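Local coordinates for ABC transporter, solute-binding protein (Staphylococcus aureus, PDB 6LKK) that binds glucose 6-phosphate as an extracellular solute-binding protein and takes part in signal transduction by a two-component system, at residues Y73-V78 with Y236-S241; H143-Y148 with P282-H287. All coordinates share one frame; numbering follows the deposited sequence.

Interaction 1. Residues Y73-V78 with Y236-S241; sequences YQDTSV and YLTSRS
T238 turns its hydroxyl toward D75 and S77, and these three short polar side chains make up the direct contact between residues 73-78 and 236-241. T238 OG1 lies 3.4 Å from S77 OG and 3.6 Å from D75 OD2, while the D75 and T238 side chains lie alongside one another, pointing opposite ways. The strongest polar partner of this hydroxyl lies one turn back in helix 230-237: OG1, held between the backbone N and the carbonyl carbon (chi1 59°), bonds chiefly to V234 O, with Q235 O also within hydrogen-bonding reach.

Hydrogen bonds inside the 73-78 loop fix the other half of the contact. D75 OD2 accepts from S77 N at 2.8 Å and from S77 OG at 2.6 Å, the two donors reaching it from opposite faces of the carboxylate plane, with the hydroxyl on the anti side. This double grip limits rotation of the carboxylate, and the loop turns into the 3-10 segment that starts at T76.

A water bridges the S77 hydroxyl and the T238 carbonyl. It donates to S77 OG, 2.9 Å away, and to T238 O at 3.0 Å. That carbonyl also accepts from R256 NH1, and the R256 side chain touches S77 as well. Next to it, S239 OG donates to Y236 O over 2.8 Å, and S239 N reaches the same oxygen, so two bonds brace the tight link between the helices.

The pairing of D75 OD2 with S77 N is an Asx turn. The loop that contains it, after strand 70-71, lies against the junction of helices 230-237 and 240-250 and is linked to it by the water; S239 there occupies the N-cap position of the second helix.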
ATOM      1  N   TYR A  73      -0.027 -18.030 -10.567  1.00 20.71           N
ATOM      2  CA  TYR A  73      -0.615 -18.746  -9.446  1.00 20.11           C
ATOM      3  C   TYR A  73      -1.551 -17.840  -8.665  1.00 21.12           C
ATOM      4  O   TYR A  73      -1.220 -16.684  -8.384  1.00 20.57           O
ATOM      5  CB  TYR A  73       0.476 -19.289  -8.522  1.00 20.81           C
ATOM      6  CG  TYR A  73      -0.057 -20.058  -7.336  1.00 20.88           C
ATOM      7  CD1 TYR A  73      -0.483 -21.373  -7.474  1.00 23.02           C
ATOM      8  CD2 TYR A  73      -0.135 -19.473  -6.080  1.00 21.49           C
ATOM      9  CE1 TYR A  73      -0.970 -22.083  -6.395  1.00 21.73           C
ATOM     10  CE2 TYR A  73      -0.621 -20.177  -4.992  1.00 18.75           C
ATOM     11  CZ  TYR A  73      -1.036 -21.483  -5.157  1.00 18.74           C
ATOM     12  OH  TYR A  73      -1.521 -22.198  -4.085  1.00 18.95           O
ATOM     13  N   GLN A  74      -2.728 -18.353  -8.328  1.00 18.25           N
ATOM     14  CA  GLN A  74      -3.616 -17.707  -7.378  1.00 17.82           C
ATOM     15  C   GLN A  74      -4.090 -18.747  -6.379  1.00 20.05           C
ATOM     16  O   GLN A  74      -4.395 -19.884  -6.754  1.00 19.65           O
ATOM     17  CB  GLN A  74      -4.819 -17.057  -8.061  1.00 19.41           C
ATOM     18  CG  GLN A  74      -4.469 -15.870  -8.932  1.00 18.44           C
ATOM     19  CD  GLN A  74      -5.700 -15.165  -9.466  1.00 20.32           C
ATOM     20  OE1 GLN A  74      -6.825 -15.628  -9.273  1.00 27.05           O
ATOM     21  NE2 GLN A  74      -5.495 -14.037 -10.135  1.00 23.10           N
ATOM     22  N   ASP A  75      -4.136 -18.359  -5.109  1.00 18.56           N
ATOM     23  CA  ASP A  75      -4.622 -19.258  -4.076  1.00 16.06           C
ATOM     24  C   ASP A  75      -6.076 -19.623  -4.341  1.00 18.32           C
ATOM     25  O   ASP A  75      -6.860 -18.818  -4.849  1.00 19.44           O
ATOM     26  CB  ASP A  75      -4.485 -18.608  -2.700  1.00 16.29           C
ATOM     27  CG  ASP A  75      -4.741 -19.580  -1.569  1.00 20.62           C
ATOM     28  OD1 ASP A  75      -3.804 -20.315  -1.192  1.00 21.53           O
ATOM     29  OD2 ASP A  75      -5.885 -19.622  -1.068  1.00 20.52           O
ATOM     30  N   THR A  76      -6.438 -20.860  -3.992  1.00 17.56           N
ATOM     31  CA  THR A  76      -7.810 -21.311  -4.202  1.00 20.85           C
ATOM     32  C   THR A  76      -8.813 -20.424  -3.474  1.00 19.56           C
ATOM     33  O   THR A  76      -9.952 -20.276  -3.931  1.00 21.89           O
ATOM     34  CB  THR A  76      -7.959 -22.762  -3.746  1.00 19.61           C
ATOM     35  OG1 THR A  76      -7.019 -23.584  -4.446  1.00 22.37           O
ATOM     36  CG2 THR A  76      -9.373 -23.274  -4.013  1.00 22.12           C
ATOM     37  N   SER A  77      -8.409 -19.815  -2.355  1.00 19.85           N
ATOM     38  CA  SER A  77      -9.340 -19.061  -1.525  1.00 16.90           C
ATOM     39  C   SER A  77      -9.765 -17.744  -2.154  1.00 20.38           C
ATOM     40  O   SER A  77     -10.478 -16.980  -1.497  1.00 19.03           O
ATOM     41  CB  SER A  77      -8.725 -18.795  -0.150  1.00 22.10           C
ATOM     42  OG  SER A  77      -7.651 -17.877  -0.231  1.00 21.32           O
ATOM     43  N   VAL A  78      -9.353 -17.443  -3.391  1.00 21.51           N
ATOM     44  CA  VAL A  78      -9.924 -16.282  -4.067  1.00 20.92           C
ATOM     45  C   VAL A  78     -11.440 -16.400  -4.105  1.00 21.53           C
ATOM     46  O   VAL A  78     -12.152 -15.390  -4.138  1.00 21.25           O
ATOM     47  CB  VAL A  78      -9.329 -16.114  -5.482  1.00 22.53           C
ATOM     48  CG1 VAL A  78      -7.848 -15.757  -5.399  1.00 22.38           C
ATOM     49  CG2 VAL A  78      -9.543 -17.366  -6.324  1.00 26.75           C
ATOM     50  N   TYR A 236      -1.656 -19.415   4.021  1.00 16.82           N
ATOM     51  CA  TYR A 236      -1.703 -18.898   5.385  1.00 16.45           C
ATOM     52  C   TYR A 236      -2.080 -17.419   5.400  1.00 16.40           C
ATOM     53  O   TYR A 236      -2.996 -17.004   6.122  1.00 15.11           O
ATOM     54  CB  TYR A 236      -0.342 -19.136   6.041  1.00 17.65           C
ATOM     55  CG  TYR A 236      -0.156 -18.579   7.429  1.00 17.27           C
ATOM     56  CD1 TYR A 236      -0.501 -19.321   8.551  1.00 19.53           C
ATOM     57  CD2 TYR A 236       0.415 -17.331   7.622  1.00 21.81           C
ATOM     58  CE1 TYR A 236      -0.308 -18.819   9.824  1.00 22.15           C
ATOM     59  CE2 TYR A 236       0.611 -16.822   8.890  1.00 27.29           C
ATOM     60  CZ  TYR A 236       0.249 -17.569   9.983  1.00 24.86           C
ATOM     61  OH  TYR A 236       0.445 -17.062  11.247  1.00 33.58           O
ATOM     62  N   LEU A 237      -1.394 -16.611   4.592  1.00 16.22           N
ATOM     63  CA  LEU A 237      -1.608 -15.168   4.617  1.00 14.66           C
ATOM     64  C   LEU A 237      -3.003 -14.785   4.142  1.00 14.96           C
ATOM     65  O   LEU A 237      -3.524 -13.737   4.544  1.00 16.73           O
ATOM     66  CB  LEU A 237      -0.549 -14.472   3.763  1.00 15.47           C
ATOM     67  CG  LEU A 237       0.878 -14.524   4.314  1.00 18.42           C
ATOM     68  CD1 LEU A 237       1.866 -14.035   3.272  1.00 19.58           C
ATOM     69  CD2 LEU A 237       1.001 -13.700   5.582  1.00 19.40           C
ATOM     70  N   THR A 238      -3.622 -15.606   3.293  1.00 14.73           N
ATOM     71  CA  THR A 238      -4.949 -15.321   2.765  1.00 17.10           C
ATOM     72  C   THR A 238      -6.041 -16.115   3.470  1.00 15.82           C
ATOM     73  O   THR A 238      -7.196 -16.076   3.035  1.00 16.61           O
ATOM     74  CB  THR A 238      -4.991 -15.601   1.261  1.00 18.41           C
ATOM     75  OG1 THR A 238      -4.656 -16.973   1.011  1.00 17.79           O
ATOM     76  CG2 THR A 238      -4.006 -14.704   0.528  1.00 19.15           C
ATOM     77  N   SER A 239      -5.706 -16.817   4.549  1.00 14.83           N
ATOM     78  CA  SER A 239      -6.667 -17.641   5.262  1.00 15.63           C
ATOM     79  C   SER A 239      -7.559 -16.785   6.158  1.00 16.75           C
ATOM     80  O   SER A 239      -7.226 -15.653   6.518  1.00 15.78           O
ATOM     81  CB  SER A 239      -5.950 -18.697   6.104  1.00 17.65           C
ATOM     82  OG  SER A 239      -5.282 -18.106   7.206  1.00 17.87           O
ATOM     83  N   ARG A 240      -8.707 -17.354   6.531  1.00 17.65           N
ATOM     84  CA  ARG A 240      -9.657 -16.623   7.363  1.00 16.13           C
ATOM     85  C   ARG A 240      -9.052 -16.273   8.718  1.00 17.62           C
ATOM     86  O   ARG A 240      -9.134 -15.123   9.166  1.00 16.76           O
ATOM     87  CB  ARG A 240     -10.939 -17.439   7.547  1.00 19.79           C
ATOM     88  CG  ARG A 240     -12.044 -16.673   8.285  1.00 19.95           C
ATOM     89  CD  ARG A 240     -13.129 -17.588   8.837  1.00 19.05           C
ATOM     90  NE  ARG A 240     -12.570 -18.645   9.675  1.00 21.50           N
ATOM     91  CZ  ARG A 240     -12.073 -18.457  10.895  1.00 25.16           C
ATOM     92  NH1 ARG A 240     -12.056 -17.247  11.441  1.00 23.05           N
ATOM     93  NH2 ARG A 240     -11.582 -19.487  11.570  1.00 23.12           N
ATOM     94  N   SER A 241      -8.446 -17.251   9.397  1.00 18.42           N
ATOM     95  CA  SER A 241      -7.988 -16.998  10.761  1.00 17.50           C
ATOM     96  C   SER A 241      -6.872 -15.962  10.783  1.00 18.57           C
ATOM     97  O   SER A 241      -6.829 -15.110  11.676  1.00 17.82           O
ATOM     98  CB  SER A 241      -7.536 -18.300  11.424  1.00 23.08           C
ATOM     99  OG  SER A 241      -6.403 -18.849  10.780  1.00 27.84           O
TER
HETATM  100  O   HOH W   1      -8.446 -15.170   0.517  1.00 17.61           O

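Interaction 2. Residues H143-Y148 with P282-H287; sequences HMRAIY and PDIPHH
R145 brings its guanidinium group against the CG2 methyl of I284 and points one nitrogen at the backbone carbonyl of P282. NH2 does most of the touching. It is modelled 3.0 Å from I284 CG2, too short for a comfortable contact between a methyl and a nitrogen, so the exact placing is doubtful; the methyl meets the group obliquely, and the R145 CZ atom stands 3.7 Å from the same CG2. The two side chains run antiparallel, one beside the other. CG1 of I284 is roughly anti to the backbone N (chi1 154°), which leaves CG2 as the branch that faces the arginine.

The polar part of the contact is slight. R145 NH2 donates to P282 O in a weak hydrogen bond of 3.4 Å, long but nearly straight, with an N-H...O angle of 170°. The carbonyl oxygen sits at the edge of the guanidinium, in its plane. The arginine chain, bent at chi2 and chi3, leads out from helix 138-151 toward the 282-285 segment. The P282 ring adds a looser touch, its CD 4.2 Å from NH2, and this proline is poorly ordered, so the outer margin of the contact is less well defined.

F289 on helix 286-293 gives R145 a second partner through a cation-pi interaction. I284 also packs on F289 and M292, and M144 and Y148 of the first helix touch those same two residues, M144 on F289 and Y148 on M292.

The contact, which lies at the surface, thus lays the approach to the C-terminal helix, whose N-cap position is held by P285, against helix 138-151. Helix 286-293 itself packs on that helix of the solute-binding fold, whose N-terminal end carries T138 and T139 of the sugar-phosphate site.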
ATOM      1  N   HIS A 143      -1.397   8.014  -5.097  1.00 16.52           N
ATOM      2  CA  HIS A 143      -1.880   9.363  -4.819  1.00 15.86           C
ATOM      3  C   HIS A 143      -1.908  10.214  -6.082  1.00 17.98           C
ATOM      4  O   HIS A 143      -2.845  10.993  -6.290  1.00 16.62           O
ATOM      5  CB  HIS A 143      -1.012  10.025  -3.753  1.00 16.89           C
ATOM      6  CG  HIS A 143      -1.426   9.708  -2.352  1.00 16.76           C
ATOM      7  ND1 HIS A 143      -2.530  10.280  -1.757  1.00 17.02           N
ATOM      8  CD2 HIS A 143      -0.881   8.887  -1.424  1.00 16.99           C
ATOM      9  CE1 HIS A 143      -2.646   9.826  -0.522  1.00 16.06           C
ATOM     10  NE2 HIS A 143      -1.657   8.981  -0.295  1.00 14.21           N
ATOM     11  N   MET A 144      -0.881  10.101  -6.929  1.00 19.41           N
ATOM     12  CA  MET A 144      -0.878  10.877  -8.164  1.00 19.18           C
ATOM     13  C   MET A 144      -2.023  10.448  -9.070  1.00 16.67           C
ATOM     14  O   MET A 144      -2.645  11.287  -9.735  1.00 18.50           O
ATOM     15  CB  MET A 144       0.463  10.736  -8.886  1.00 18.84           C
ATOM     16  CG  MET A 144       1.663  11.375  -8.180  1.00 20.25           C
ATOM     17  SD  MET A 144       1.410  13.053  -7.560  1.00 21.47           S
ATOM     18  CE  MET A 144       0.915  12.725  -5.869  1.00 21.60           C
ATOM     19  N   ARG A 145      -2.324   9.147  -9.109  1.00 17.46           N
ATOM     20  CA  ARG A 145      -3.503   8.683  -9.833  1.00 18.43           C
ATOM     21  C   ARG A 145      -4.780   9.254  -9.226  1.00 20.49           C
ATOM     22  O   ARG A 145      -5.706   9.633  -9.954  1.00 18.14           O
ATOM     23  CB  ARG A 145      -3.558   7.154  -9.843  1.00 19.96           C
ATOM     24  CG  ARG A 145      -2.522   6.489 -10.737  1.00 21.63           C
ATOM     25  CD  ARG A 145      -3.106   5.282 -11.458  1.00 33.28           C
ATOM     26  NE  ARG A 145      -4.057   5.680 -12.494  1.00 45.40           N
ATOM     27  CZ  ARG A 145      -4.705   4.832 -13.287  1.00 56.06           C
ATOM     28  NH1 ARG A 145      -4.513   3.525 -13.175  1.00 63.65           N
ATOM     29  NH2 ARG A 145      -5.552   5.294 -14.197  1.00 56.21           N
ATOM     30  N   ALA A 146      -4.852   9.326  -7.895  1.00 20.88           N
ATOM     31  CA  ALA A 146      -6.037   9.884  -7.250  1.00 18.61           C
ATOM     32  C   ALA A 146      -6.238  11.343  -7.637  1.00 16.62           C
ATOM     33  O   ALA A 146      -7.363  11.773  -7.915  1.00 20.80           O
ATOM     34  CB  ALA A 146      -5.926   9.749  -5.732  1.00 19.44           C
ATOM     35  N   ILE A 147      -5.154  12.120  -7.665  1.00 17.33           N
ATOM     36  CA  ILE A 147      -5.253  13.527  -8.038  1.00 18.10           C
ATOM     37  C   ILE A 147      -5.632  13.660  -9.508  1.00 19.56           C
ATOM     38  O   ILE A 147      -6.471  14.493  -9.874  1.00 20.14           O
ATOM     39  CB  ILE A 147      -3.931  14.244  -7.711  1.00 17.96           C
ATOM     40  CG1 ILE A 147      -3.726  14.277  -6.193  1.00 18.23           C
ATOM     41  CG2 ILE A 147      -3.911  15.660  -8.287  1.00 19.02           C
ATOM     42  CD1 ILE A 147      -2.381  14.797  -5.755  1.00 19.72           C
ATOM     43  N   TYR A 148      -5.028  12.845 -10.373  1.00 20.12           N
ATOM     44  CA  TYR A 148      -5.386  12.886 -11.786  1.00 18.85           C
ATOM     45  C   TYR A 148      -6.841  12.492 -11.997  1.00 21.33           C
ATOM     46  O   TYR A 148      -7.515  13.030 -12.883  1.00 23.04           O
ATOM     47  CB  TYR A 148      -4.474  11.964 -12.594  1.00 19.44           C
ATOM     48  CG  TYR A 148      -4.812  11.956 -14.067  1.00 22.77           C
ATOM     49  CD1 TYR A 148      -4.419  12.999 -14.891  1.00 26.28           C
ATOM     50  CD2 TYR A 148      -5.536  10.915 -14.628  1.00 22.29           C
ATOM     51  CE1 TYR A 148      -4.731  13.004 -16.236  1.00 28.67           C
ATOM     52  CE2 TYR A 148      -5.854  10.910 -15.976  1.00 28.48           C
ATOM     53  CZ  TYR A 148      -5.448  11.958 -16.772  1.00 26.33           C
ATOM     54  OH  TYR A 148      -5.757  11.966 -18.114  1.00 31.40           O
ATOM     55  N   PRO A 282      -9.559   4.221 -15.454  1.00 64.59           N
ATOM     56  CA  PRO A 282      -9.511   3.288 -16.582  1.00 69.72           C
ATOM     57  C   PRO A 282      -8.134   2.641 -16.698  1.00 66.01           C
ATOM     58  O   PRO A 282      -7.229   2.889 -15.901  1.00 69.06           O
ATOM     59  CB  PRO A 282      -9.814   4.186 -17.780  1.00 69.25           C
ATOM     60  CG  PRO A 282      -9.191   5.492 -17.398  1.00 70.72           C
ATOM     61  CD  PRO A 282      -9.400   5.618 -15.897  1.00 63.56           C
ATOM     62  N   ASP A 283      -7.996   1.790 -17.712  1.00 50.46           N
ATOM     63  CA  ASP A 283      -6.722   1.139 -17.990  1.00 47.80           C
ATOM     64  C   ASP A 283      -5.731   2.148 -18.556  1.00 44.06           C
ATOM     65  O   ASP A 283      -6.001   2.798 -19.572  1.00 46.04           O
ATOM     66  CB  ASP A 283      -6.918  -0.019 -18.971  1.00 44.12           C
ATOM     67  CG  ASP A 283      -7.091  -1.364 -18.277  1.00 52.18           C
ATOM     68  OD1 ASP A 283      -6.866  -1.455 -17.048  1.00 52.03           O
ATOM     69  OD2 ASP A 283      -7.456  -2.340 -18.971  1.00 61.05           O
ATOM     70  N   ILE A 284      -4.588   2.282 -17.893  1.00 47.88           N
ATOM     71  CA  ILE A 284      -3.449   3.019 -18.430  1.00 43.55           C
ATOM     72  C   ILE A 284      -2.203   2.454 -17.754  1.00 41.15           C
ATOM     73  O   ILE A 284      -2.045   2.602 -16.533  1.00 41.69           O
ATOM     74  CB  ILE A 284      -3.590   4.536 -18.221  1.00 47.58           C
ATOM     75  CG1 ILE A 284      -2.208   5.191 -18.168  1.00 38.90           C
ATOM     76  CG2 ILE A 284      -4.402   4.853 -16.969  1.00 54.25           C
ATOM     77  CD1 ILE A 284      -2.248   6.675 -18.272  1.00 44.92           C
ATOM     78  N   PRO A 285      -1.313   1.789 -18.492  1.00 40.25           N
ATOM     79  CA  PRO A 285      -0.193   1.089 -17.856  1.00 34.75           C
ATOM     80  C   PRO A 285       0.595   1.978 -16.904  1.00 36.40           C
ATOM     81  O   PRO A 285       0.619   3.203 -17.032  1.00 32.85           O
ATOM     82  CB  PRO A 285       0.660   0.642 -19.048  1.00 39.38           C
ATOM     83  CG  PRO A 285      -0.340   0.406 -20.122  1.00 39.83           C
ATOM     84  CD  PRO A 285      -1.405   1.466 -19.928  1.00 39.68           C
ATOM     85  N   HIS A 286       1.247   1.321 -15.943  1.00 32.20           N
ATOM     86  CA  HIS A 286       2.058   2.004 -14.943  1.00 33.40           C
ATOM     87  C   HIS A 286       3.020   3.003 -15.577  1.00 34.62           C
ATOM     88  O   HIS A 286       3.079   4.171 -15.176  1.00 31.15           O
ATOM     89  CB  HIS A 286       2.816   0.947 -14.139  1.00 36.66           C
ATOM     90  CG  HIS A 286       3.642   1.498 -13.022  1.00 34.84           C
ATOM     91  ND1 HIS A 286       3.087   2.055 -11.891  1.00 36.58           N
ATOM     92  CD2 HIS A 286       4.984   1.556 -12.851  1.00 36.54           C
ATOM     93  CE1 HIS A 286       4.053   2.442 -11.076  1.00 35.86           C
ATOM     94  NE2 HIS A 286       5.213   2.151 -11.635  1.00 38.48           N
ATOM     95  N   HIS A 287       3.791   2.558 -16.572  1.00 33.93           N
ATOM     96  CA  HIS A 287       4.818   3.419 -17.149  1.00 34.82           C
ATOM     97  C   HIS A 287       4.215   4.540 -17.984  1.00 29.90           C
ATOM     98  O   HIS A 287       4.801   5.625 -18.076  1.00 28.68           O
ATOM     99  CB  HIS A 287       5.779   2.591 -17.999  1.00 43.67           C
ATOM    100  CG  HIS A 287       5.162   2.042 -19.247  1.00 43.71           C
ATOM    101  ND1 HIS A 287       4.418   0.882 -19.261  1.00 51.30           N
ATOM    102  CD2 HIS A 287       5.178   2.495 -20.523  1.00 50.61           C
ATOM    103  CE1 HIS A 287       4.002   0.644 -20.492  1.00 54.16           C
ATOM    104  NE2 HIS A 287       4.449   1.608 -21.278  1.00 53.93           N
TER

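How the interactions relate
Interactions 1 and 2 lie apart in the same chain: their centres are about 28 Å from each other, their nearest atoms about 14 Å, and they do not touch. Along the sequence their segments alternate. Both are outside the glucose 6-phosphate pocket. The side chain of T238 in interaction 1 is about 13 Å from the bound ligand and about 10 Å from the side chain of D216, a binding residue. In interaction 2 the R145 side chain is about 11 Å from the ligand, and about 9 Å from the side chain of T138, a binding residue on the same helix. Interaction 1 is buried, whereas interaction 2 lies at the surface.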